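Side-chain contact in ribosome-inactivating protein 3 (PDB 2PQG), which belongs to the ribosome-inactivating proteins of plants, a family of mixed alpha-beta fold: residues K24-H29 with P39-E44. Sequence-based numbering, arbitrary orientation.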
ATOM      1  N   LYS A  24      -3.734  15.960   1.531  1.00 23.40           N
ATOM      2  CA  LYS A  24      -4.340  17.158   2.112  1.00 26.37           C
ATOM      3  C   LYS A  24      -5.502  16.821   3.057  1.00 28.50           C
ATOM      4  O   LYS A  24      -5.700  17.494   4.073  1.00 28.23           O
ATOM      5  CB  LYS A  24      -4.822  18.099   0.997  1.00 29.09           C
ATOM      6  CG  LYS A  24      -5.630  19.296   1.487  1.00 31.53           C
ATOM      7  CD  LYS A  24      -5.865  20.324   0.384  1.00 35.14           C
ATOM      8  CE  LYS A  24      -6.613  21.541   0.919  1.00 34.55           C
ATOM      9  NZ  LYS A  24      -7.868  21.133   1.609  1.00 41.87           N
ATOM     10  N   ASP A  25      -6.261  15.778   2.735  1.00 26.46           N
ATOM     11  CA  ASP A  25      -7.376  15.390   3.585  1.00 29.31           C
ATOM     12  C   ASP A  25      -6.882  14.627   4.812  1.00 29.77           C
ATOM     13  O   ASP A  25      -7.504  14.671   5.873  1.00 33.86           O
ATOM     14  CB  ASP A  25      -8.361  14.536   2.789  1.00 33.36           C
ATOM     15  CG  ASP A  25      -8.930  15.275   1.583  1.00 39.29           C
ATOM     16  OD1 ASP A  25      -9.540  14.620   0.708  1.00 38.02           O
ATOM     17  OD2 ASP A  25      -8.770  16.515   1.511  1.00 43.85           O
ATOM     18  N   VAL A  26      -5.759  13.932   4.656  1.00 28.22           N
ATOM     19  CA  VAL A  26      -5.149  13.148   5.733  1.00 25.73           C
ATOM     20  C   VAL A  26      -4.431  14.065   6.719  1.00 25.09           C
ATOM     21  O   VAL A  26      -4.481  13.862   7.931  1.00 24.06           O
ATOM     22  CB  VAL A  26      -4.125  12.125   5.167  1.00 25.81           C
ATOM     23  CG1 VAL A  26      -3.346  11.467   6.302  1.00 21.47           C
ATOM     24  CG2 VAL A  26      -4.848  11.074   4.338  1.00 22.24           C
ATOM     25  N   ILE A  27      -3.754  15.070   6.182  1.00 28.08           N
ATOM     26  CA  ILE A  27      -3.030  16.037   6.993  1.00 28.21           C
ATOM     27  C   ILE A  27      -4.031  16.814   7.855  1.00 31.57           C
ATOM     28  O   ILE A  27      -3.666  17.377   8.888  1.00 29.65           O
ATOM     29  CB  ILE A  27      -2.205  16.982   6.089  1.00 22.14           C
ATOM     30  CG1 ILE A  27      -1.051  16.196   5.473  1.00 19.67           C
ATOM     31  CG2 ILE A  27      -1.661  18.154   6.883  1.00 23.47           C
ATOM     32  CD1 ILE A  27      -0.255  16.970   4.448  1.00 23.59           C
ATOM     33  N   LYS A  28      -5.296  16.829   7.439  1.00 31.99           N
ATOM     34  CA  LYS A  28      -6.313  17.506   8.229  1.00 32.25           C
ATOM     35  C   LYS A  28      -6.386  16.811   9.574  1.00 32.40           C
ATOM     36  O   LYS A  28      -6.674  17.443  10.583  1.00 35.45           O
ATOM     37  CB  LYS A  28      -7.680  17.449   7.550  1.00 30.81           C
ATOM     38  CG  LYS A  28      -7.966  18.638   6.647  1.00 34.74           C
ATOM     39  CD  LYS A  28      -9.264  18.450   5.878  1.00 38.88           C
ATOM     40  CE  LYS A  28      -9.332  19.406   4.707  1.00 43.30           C
ATOM     41  NZ  LYS A  28      -9.913  18.745   3.505  1.00 47.76           N
ATOM     42  N   HIS A  29      -6.110  15.512   9.591  1.00 32.53           N
ATOM     43  CA  HIS A  29      -6.156  14.759  10.836  1.00 32.61           C
ATOM     44  C   HIS A  29      -4.774  14.515  11.458  1.00 33.05           C
ATOM     45  O   HIS A  29      -4.628  13.656  12.330  1.00 36.28           O
ATOM     46  CB  HIS A  29      -6.872  13.433  10.606  1.00 35.43           C
ATOM     47  CG  HIS A  29      -8.255  13.584  10.050  1.00 44.19           C
ATOM     48  ND1 HIS A  29      -9.377  13.698  10.849  1.00 45.86           N
ATOM     49  CD2 HIS A  29      -8.700  13.652   8.773  1.00 45.57           C
ATOM     50  CE1 HIS A  29     -10.448  13.826  10.088  1.00 45.01           C
ATOM     51  NE2 HIS A  29     -10.066  13.802   8.822  1.00 46.78           N
ATOM     52  N   PRO A  39       4.097  16.015   8.585  1.00 24.13           N
ATOM     53  CA  PRO A  39       2.970  15.948   9.511  1.00 21.20           C
ATOM     54  C   PRO A  39       3.033  14.596  10.215  1.00 19.29           C
ATOM     55  O   PRO A  39       3.459  13.605   9.621  1.00 15.03           O
ATOM     56  CB  PRO A  39       1.763  16.047   8.586  1.00 21.10           C
ATOM     57  CG  PRO A  39       2.243  16.961   7.534  1.00 21.63           C
ATOM     58  CD  PRO A  39       3.640  16.448   7.251  1.00 24.92           C
ATOM     59  N   VAL A  40       2.601  14.563  11.471  1.00 20.04           N
ATOM     60  CA  VAL A  40       2.605  13.339  12.263  1.00 20.20           C
ATOM     61  C   VAL A  40       1.202  12.736  12.266  1.00 24.16           C
ATOM     62  O   VAL A  40       0.240  13.389  12.687  1.00 25.56           O
ATOM     63  CB  VAL A  40       3.027  13.633  13.711  1.00 17.11           C
ATOM     64  CG1 VAL A  40       3.234  12.332  14.469  1.00 16.86           C
ATOM     65  CG2 VAL A  40       4.289  14.463  13.715  1.00 15.43           C
ATOM     66  N   LEU A  41       1.093  11.493  11.798  1.00 22.01           N
ATOM     67  CA  LEU A  41      -0.189  10.801  11.728  1.00 23.23           C
ATOM     68  C   LEU A  41      -0.783  10.544  13.108  1.00 27.22           C
ATOM     69  O   LEU A  41      -0.081  10.615  14.116  1.00 30.85           O
ATOM     70  CB  LEU A  41      -0.023   9.474  10.988  1.00 16.30           C
ATOM     71  CG  LEU A  41       0.399   9.602   9.527  1.00 16.94           C
ATOM     72  CD1 LEU A  41       0.715   8.227   8.975  1.00 20.67           C
ATOM     73  CD2 LEU A  41      -0.696  10.260   8.721  1.00 12.71           C
ATOM     74  N   PRO A  42      -2.095  10.252  13.171  1.00 29.82           N
ATOM     75  CA  PRO A  42      -2.747   9.985  14.457  1.00 28.20           C
ATOM     76  C   PRO A  42      -2.074   8.807  15.158  1.00 29.25           C
ATOM     77  O   PRO A  42      -1.601   7.881  14.502  1.00 28.69           O
ATOM     78  CB  PRO A  42      -4.181   9.658  14.050  1.00 28.84           C
ATOM     79  CG  PRO A  42      -4.365  10.436  12.773  1.00 25.22           C
ATOM     80  CD  PRO A  42      -3.071  10.205  12.064  1.00 25.80           C
ATOM     81  N   PRO A  43      -2.019   8.824  16.502  1.00 32.00           N
ATOM     82  CA  PRO A  43      -1.389   7.718  17.233  1.00 31.33           C
ATOM     83  C   PRO A  43      -2.077   6.394  16.962  1.00 32.93           C
ATOM     84  O   PRO A  43      -3.304   6.323  16.862  1.00 32.05           O
ATOM     85  CB  PRO A  43      -1.509   8.153  18.693  1.00 30.35           C
ATOM     86  CG  PRO A  43      -2.739   9.009  18.690  1.00 30.28           C
ATOM     87  CD  PRO A  43      -2.554   9.827  17.437  1.00 31.83           C
ATOM     88  N   GLU A  44      -1.277   5.340  16.849  1.00 34.31           N
ATOM     89  CA  GLU A  44      -1.806   4.021  16.571  1.00 36.03           C
ATOM     90  C   GLU A  44      -2.507   3.406  17.773  1.00 37.01           C
ATOM     91  O   GLU A  44      -2.107   3.619  18.914  1.00 38.00           O
ATOM     92  CB  GLU A  44      -0.678   3.109  16.091  1.00 37.77           C
ATOM     93  CG  GLU A  44      -1.162   1.760  15.597  1.00 46.97           C
ATOM     94  CD  GLU A  44      -0.204   1.124  14.621  1.00 50.63           C
ATOM     95  OE1 GLU A  44       0.212   1.823  13.669  1.00 51.93           O
ATOM     96  OE2 GLU A  44       0.121  -0.071  14.799  1.00 53.92           O
TER
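The carbonyl O of His29 lies over one face of the Pro42 ring, displaced toward its CG and CD side: it is 3.3 Å from CG of Pro42, with CD of the same ring a little farther off. The imidazole of His29 turns elsewhere. With CG anti to the carbonyl carbon (chi1 -57°), it leads away from the proline; CB of His29 is the closest part of its side chain, 4.5 Å from CG of Pro42. The imidazole instead meets the ring of Phe2, their planes about 20° apart, and touches Met69.

Two residues before Leu41, Pro39 meets Ile27. Its CG sits 4.0 Å from CG1 of Ile27 and is approached about as closely by CD1 and CG2, so both branches of the isoleucine reach a single ring corner. Leu41, between Pro39 and Pro42 in sequence, brings CD2 to within 3.8 Å of CG1 of Val26, the valine branch that stands anti to the backbone N (chi1 171°). Leu41 also touches Cys30 and Trp220 of helix 220-232.

The contact therefore joins the later part of helix 15-27 to the extended, proline-rich loop leading to strand 51-57. Within 24-29, His29 N bonds to Val26 O at 2.9 Å, and Lys28 NZ forms a salt bridge with Asp25 OD2 away from the loop. Pro39 and Leu41 share backbone hydrogen bonds with Val259. No hydrogen bond or salt bridge spans the two segments; van der Waals contact, mostly aliphatic, with one carbonyl oxygen against a proline ring, makes the contact, so nothing directional fixes it.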